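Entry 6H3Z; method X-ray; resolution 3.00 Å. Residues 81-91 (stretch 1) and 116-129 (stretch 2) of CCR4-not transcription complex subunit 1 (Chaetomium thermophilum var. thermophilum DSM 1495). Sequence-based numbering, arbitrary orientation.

Stretch 1, residues 81-91: FAIYALQQISQ
Stretch 2, residues 116-129: IAGPQVSEQVRQLF

Two helices of one chain lie side by side, their N-to-C directions nearly parallel at 22° (signed crossing angle -22°) and their axes 10.8 Å apart at closest approach. Residues 81-91 are helical throughout, within a helix that extends beyond both ends, with phi/psi near -60/-45. In the second stretch, Ala 117 (-76/-2) precedes Gly 118 at 85/175, a backbone conformation in which a CB would jam against the preceding carbonyl O; glycine allows it, and the chain then runs helically to Phe 129. The register steps along both helices: the CA-CA distances are 6.2 Å for Ala 82-Ala 117, 6.8 Å for Ile 83-Val 121, 7.3 Å for Leu 86-Val 125 and 7.9 Å for Ser 90-Phe 129, so the backbones diverge toward their C-terminal ends.

Ser 90, whose CB points toward the partner, has the largest covered area, 56 Å². In rotamer m, its OG donates a hydrogen bond to Leu 86 O at 2.7 Å, satisfying the hydroxyl within its own helix, one turn back. The small side chain can therefore sit in an otherwise apolar contact: Ser 90 CB lies 3.7 Å from Leu 128 CD2, and Ser 90 OG approaches Phe 129 CE1 to 3.2 Å at the ring edge, near the ring plane. Phe 129 (chi1 -88°, chi2 70°) starts sideways, but its end comes nearer the first helix.

Leu 86 covers 53 Å² one turn earlier. Its CB points toward the second helix, and with chi1 m and chi2 t its CD1 reaches 3.6 Å from Val 121 CG1 and 3.7 Å from Val 125 CG2. Both valines adopt chi1 t and also point toward the first helix. Spaced four residues apart, they offer methyls from successive turns, and the longer leucine bridges them by van der Waals contact.

Leu 128 (chi1 t, chi2 p), with 49 Å² covered, extends the apolar surface beside Ser 90. Near the other end, Ile 83 (m, t) starts sideways, yet its CG1 packs 3.8 Å from Val 121 CG2. Ala 82 CB meets Ala 117 CB at 3.9 Å; these short side chains fit where the backbones are nearest.

No hydrogen bond crosses between the stretches, which bury 415 Å² in all, both sides summed. Backbone i-to-i+4 hydrogen bonds maintain each helix, while Arg 126 NH1 forms a salt bridge with Glu 123 OE2 at 2.8 Å, its hydrogen-bond component weak at 119°, out of reach of the first helix.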

# COMPACT_ATOMS: atom_id res chain seq x y z
N PHE A 81 20.80 -4.96 -5.14
CA PHE A 81 20.08 -4.00 -5.97
C PHE A 81 18.58 -4.17 -5.88
O PHE A 81 17.87 -3.19 -5.67
CB PHE A 81 20.58 -4.03 -7.41
CG PHE A 81 22.06 -3.74 -7.44
CD1 PHE A 81 22.54 -2.45 -7.18
CD2 PHE A 81 22.98 -4.76 -7.63
CE1 PHE A 81 23.91 -2.19 -7.17
CE2 PHE A 81 24.35 -4.50 -7.62
CZ PHE A 81 24.81 -3.21 -7.38
N ALA A 82 18.11 -5.43 -5.97
CA ALA A 82 16.70 -5.76 -5.83
C ALA A 82 16.24 -5.37 -4.42
O ALA A 82 15.20 -4.72 -4.30
CB ALA A 82 16.48 -7.23 -6.08
N ILE A 83 17.06 -5.68 -3.38
CA ILE A 83 16.81 -5.33 -1.97
C ILE A 83 16.66 -3.80 -1.80
O ILE A 83 15.70 -3.34 -1.18
CB ILE A 83 17.89 -5.94 -1.02
CG1 ILE A 83 17.80 -7.48 -0.98
CG2 ILE A 83 17.76 -5.38 0.39
CD1 ILE A 83 19.00 -8.20 -0.43
N TYR A 84 17.57 -3.02 -2.42
CA TYR A 84 17.56 -1.56 -2.38
C TYR A 84 16.32 -0.97 -3.05
O TYR A 84 15.70 -0.07 -2.48
CB TYR A 84 18.83 -0.98 -3.04
CG TYR A 84 18.84 0.53 -3.10
CD1 TYR A 84 19.10 1.30 -1.96
CD2 TYR A 84 18.61 1.20 -4.30
CE1 TYR A 84 19.09 2.69 -2.01
CE2 TYR A 84 18.61 2.60 -4.36
CZ TYR A 84 18.84 3.33 -3.21
OH TYR A 84 18.82 4.70 -3.23
N ALA A 85 16.01 -1.46 -4.29
CA ALA A 85 14.87 -1.02 -5.09
C ALA A 85 13.57 -1.21 -4.30
O ALA A 85 12.76 -0.28 -4.24
CB ALA A 85 14.82 -1.77 -6.40
N LEU A 86 13.43 -2.37 -3.61
CA LEU A 86 12.29 -2.70 -2.77
C LEU A 86 12.21 -1.76 -1.55
O LEU A 86 11.11 -1.33 -1.20
CB LEU A 86 12.31 -4.17 -2.32
CG LEU A 86 12.10 -5.22 -3.41
CD1 LEU A 86 12.66 -6.52 -3.00
CD2 LEU A 86 10.67 -5.39 -3.77
N GLN A 87 13.36 -1.40 -0.94
CA GLN A 87 13.37 -0.46 0.18
C GLN A 87 12.82 0.90 -0.26
O GLN A 87 11.96 1.46 0.41
CB GLN A 87 14.79 -0.28 0.74
CG GLN A 87 15.22 -1.40 1.67
CD GLN A 87 16.69 -1.33 2.00
OE1 GLN A 87 17.43 -0.43 1.56
NE2 GLN A 87 17.15 -2.29 2.79
N GLN A 88 13.28 1.39 -1.43
CA GLN A 88 12.87 2.67 -2.00
C GLN A 88 11.39 2.70 -2.35
O GLN A 88 10.72 3.65 -1.95
CB GLN A 88 13.75 3.04 -3.20
CG GLN A 88 15.24 3.09 -2.93
CD GLN A 88 15.63 3.94 -1.74
OE1 GLN A 88 15.85 3.44 -0.62
NE2 GLN A 88 15.75 5.22 -1.97
N ILE A 89 10.88 1.67 -3.05
CA ILE A 89 9.47 1.55 -3.44
C ILE A 89 8.57 1.56 -2.20
O ILE A 89 7.60 2.31 -2.14
CB ILE A 89 9.21 0.32 -4.38
CG1 ILE A 89 9.94 0.51 -5.73
CG2 ILE A 89 7.69 0.09 -4.62
CD1 ILE A 89 10.44 -0.73 -6.36
N SER A 90 8.95 0.74 -1.18
CA SER A 90 8.27 0.63 0.10
C SER A 90 8.23 2.01 0.77
O SER A 90 7.14 2.50 1.09
CB SER A 90 8.97 -0.38 0.99
OG SER A 90 8.97 -1.66 0.37
N GLN A 91 9.40 2.66 0.88
CA GLN A 91 9.53 3.99 1.45
C GLN A 91 8.62 5.02 0.76
O GLN A 91 8.05 5.88 1.42
CB GLN A 91 11.00 4.43 1.51
CG GLN A 91 11.82 3.82 2.68
CD GLN A 91 11.11 3.65 4.03
OE1 GLN A 91 10.47 4.59 4.57
NE2 GLN A 91 11.24 2.46 4.63
N ILE A 116 11.35 -11.66 -8.66
CA ILE A 116 12.68 -11.74 -9.26
C ILE A 116 13.74 -12.15 -8.19
O ILE A 116 14.54 -13.07 -8.45
CB ILE A 116 13.07 -10.40 -10.00
CG1 ILE A 116 12.13 -10.11 -11.18
CG2 ILE A 116 14.51 -10.46 -10.50
CD1 ILE A 116 12.24 -8.69 -11.76
N ALA A 117 13.68 -11.51 -7.00
CA ALA A 117 14.62 -11.62 -5.87
C ALA A 117 14.52 -12.89 -5.00
O ALA A 117 15.31 -13.07 -4.07
CB ALA A 117 14.50 -10.39 -4.98
N GLY A 118 13.58 -13.77 -5.29
CA GLY A 118 13.45 -15.00 -4.52
C GLY A 118 12.62 -14.83 -3.27
O GLY A 118 12.21 -13.72 -2.95
N PRO A 119 12.37 -15.94 -2.53
CA PRO A 119 11.46 -15.85 -1.37
C PRO A 119 12.04 -15.33 -0.06
O PRO A 119 11.27 -14.95 0.82
CB PRO A 119 10.94 -17.28 -1.20
CG PRO A 119 11.69 -18.13 -2.22
CD PRO A 119 12.78 -17.33 -2.81
N GLN A 120 13.38 -15.32 0.08
CA GLN A 120 14.05 -14.83 1.30
C GLN A 120 13.81 -13.35 1.36
O GLN A 120 13.24 -12.87 2.34
CB GLN A 120 15.57 -15.11 1.30
CG GLN A 120 16.11 -15.98 0.16
CD GLN A 120 15.64 -17.42 0.19
OE1 GLN A 120 15.41 -18.02 1.26
NE2 GLN A 120 15.52 -18.03 -0.98
N VAL A 121 14.16 -12.64 0.26
CA VAL A 121 13.99 -11.20 0.08
C VAL A 121 12.50 -10.85 0.06
O VAL A 121 12.11 -9.86 0.68
CB VAL A 121 14.73 -10.71 -1.19
CG1 VAL A 121 14.43 -9.26 -1.47
CG2 VAL A 121 16.23 -10.93 -1.07
N SER A 122 11.66 -11.68 -0.61
CA SER A 122 10.21 -11.48 -0.69
C SER A 122 9.58 -11.48 0.71
O SER A 122 8.70 -10.65 0.97
CB SER A 122 9.55 -12.53 -1.58
OG SER A 122 8.15 -12.31 -1.70
N GLU A 123 10.08 -12.36 1.63
CA GLU A 123 9.58 -12.40 3.01
C GLU A 123 10.06 -11.18 3.79
O GLU A 123 9.27 -10.60 4.55
CB GLU A 123 9.94 -13.71 3.72
CG GLU A 123 9.41 -13.86 5.15
CD GLU A 123 7.95 -13.56 5.43
OE1 GLU A 123 7.09 -13.82 4.56
OE2 GLU A 123 7.66 -13.12 6.57
N GLN A 124 11.32 -10.74 3.55
CA GLN A 124 11.90 -9.56 4.19
C GLN A 124 11.02 -8.33 3.96
O GLN A 124 10.88 -7.51 4.87
CB GLN A 124 13.32 -9.29 3.69
CG GLN A 124 14.38 -10.18 4.32
CD GLN A 124 15.72 -9.96 3.67
OE1 GLN A 124 16.32 -8.88 3.75
NE2 GLN A 124 16.25 -10.99 3.03
N VAL A 125 10.41 -8.22 2.76
CA VAL A 125 9.51 -7.12 2.37
C VAL A 125 8.22 -7.20 3.20
O VAL A 125 7.76 -6.17 3.71
CB VAL A 125 9.24 -7.10 0.84
CG1 VAL A 125 8.22 -6.03 0.48
CG2 VAL A 125 10.52 -6.90 0.05
N ARG A 126 7.64 -8.43 3.35
CA ARG A 126 6.42 -8.66 4.13
C ARG A 126 6.69 -8.21 5.56
O ARG A 126 5.92 -7.41 6.10
CB ARG A 126 6.00 -10.15 4.09
CG ARG A 126 4.62 -10.41 4.71
CD ARG A 126 4.39 -11.88 4.98
NE ARG A 126 3.55 -12.11 6.16
CZ ARG A 126 4.02 -12.17 7.40
NH1 ARG A 126 5.32 -11.99 7.64
NH2 ARG A 126 3.20 -12.40 8.42
N GLN A 127 7.82 -8.64 6.13
CA GLN A 127 8.25 -8.31 7.48
C GLN A 127 8.46 -6.81 7.67
O GLN A 127 8.04 -6.29 8.70
CB GLN A 127 9.47 -9.15 7.90
CG GLN A 127 9.04 -10.44 8.61
CD GLN A 127 8.18 -10.16 9.84
OE1 GLN A 127 8.56 -9.40 10.76
NE2 GLN A 127 6.99 -10.74 9.88
N LEU A 128 9.01 -6.12 6.67
CA LEU A 128 9.21 -4.67 6.72
C LEU A 128 7.85 -3.95 6.79
O LEU A 128 7.70 -3.01 7.57
CB LEU A 128 10.01 -4.20 5.50
CG LEU A 128 10.01 -2.70 5.20
CD1 LEU A 128 10.95 -1.97 6.10
CD2 LEU A 128 10.37 -2.44 3.75
N PHE A 129 6.87 -4.40 5.98
CA PHE A 129 5.52 -3.84 5.96
C PHE A 129 4.82 -4.05 7.30
O PHE A 129 4.29 -3.10 7.89
CB PHE A 129 4.70 -4.40 4.78
CG PHE A 129 4.87 -3.59 3.52
CD1 PHE A 129 6.09 -3.60 2.82
CD2 PHE A 129 3.85 -2.79 3.04
CE1 PHE A 129 6.26 -2.83 1.68
CE2 PHE A 129 4.02 -2.02 1.88
CZ PHE A 129 5.23 -2.04 1.22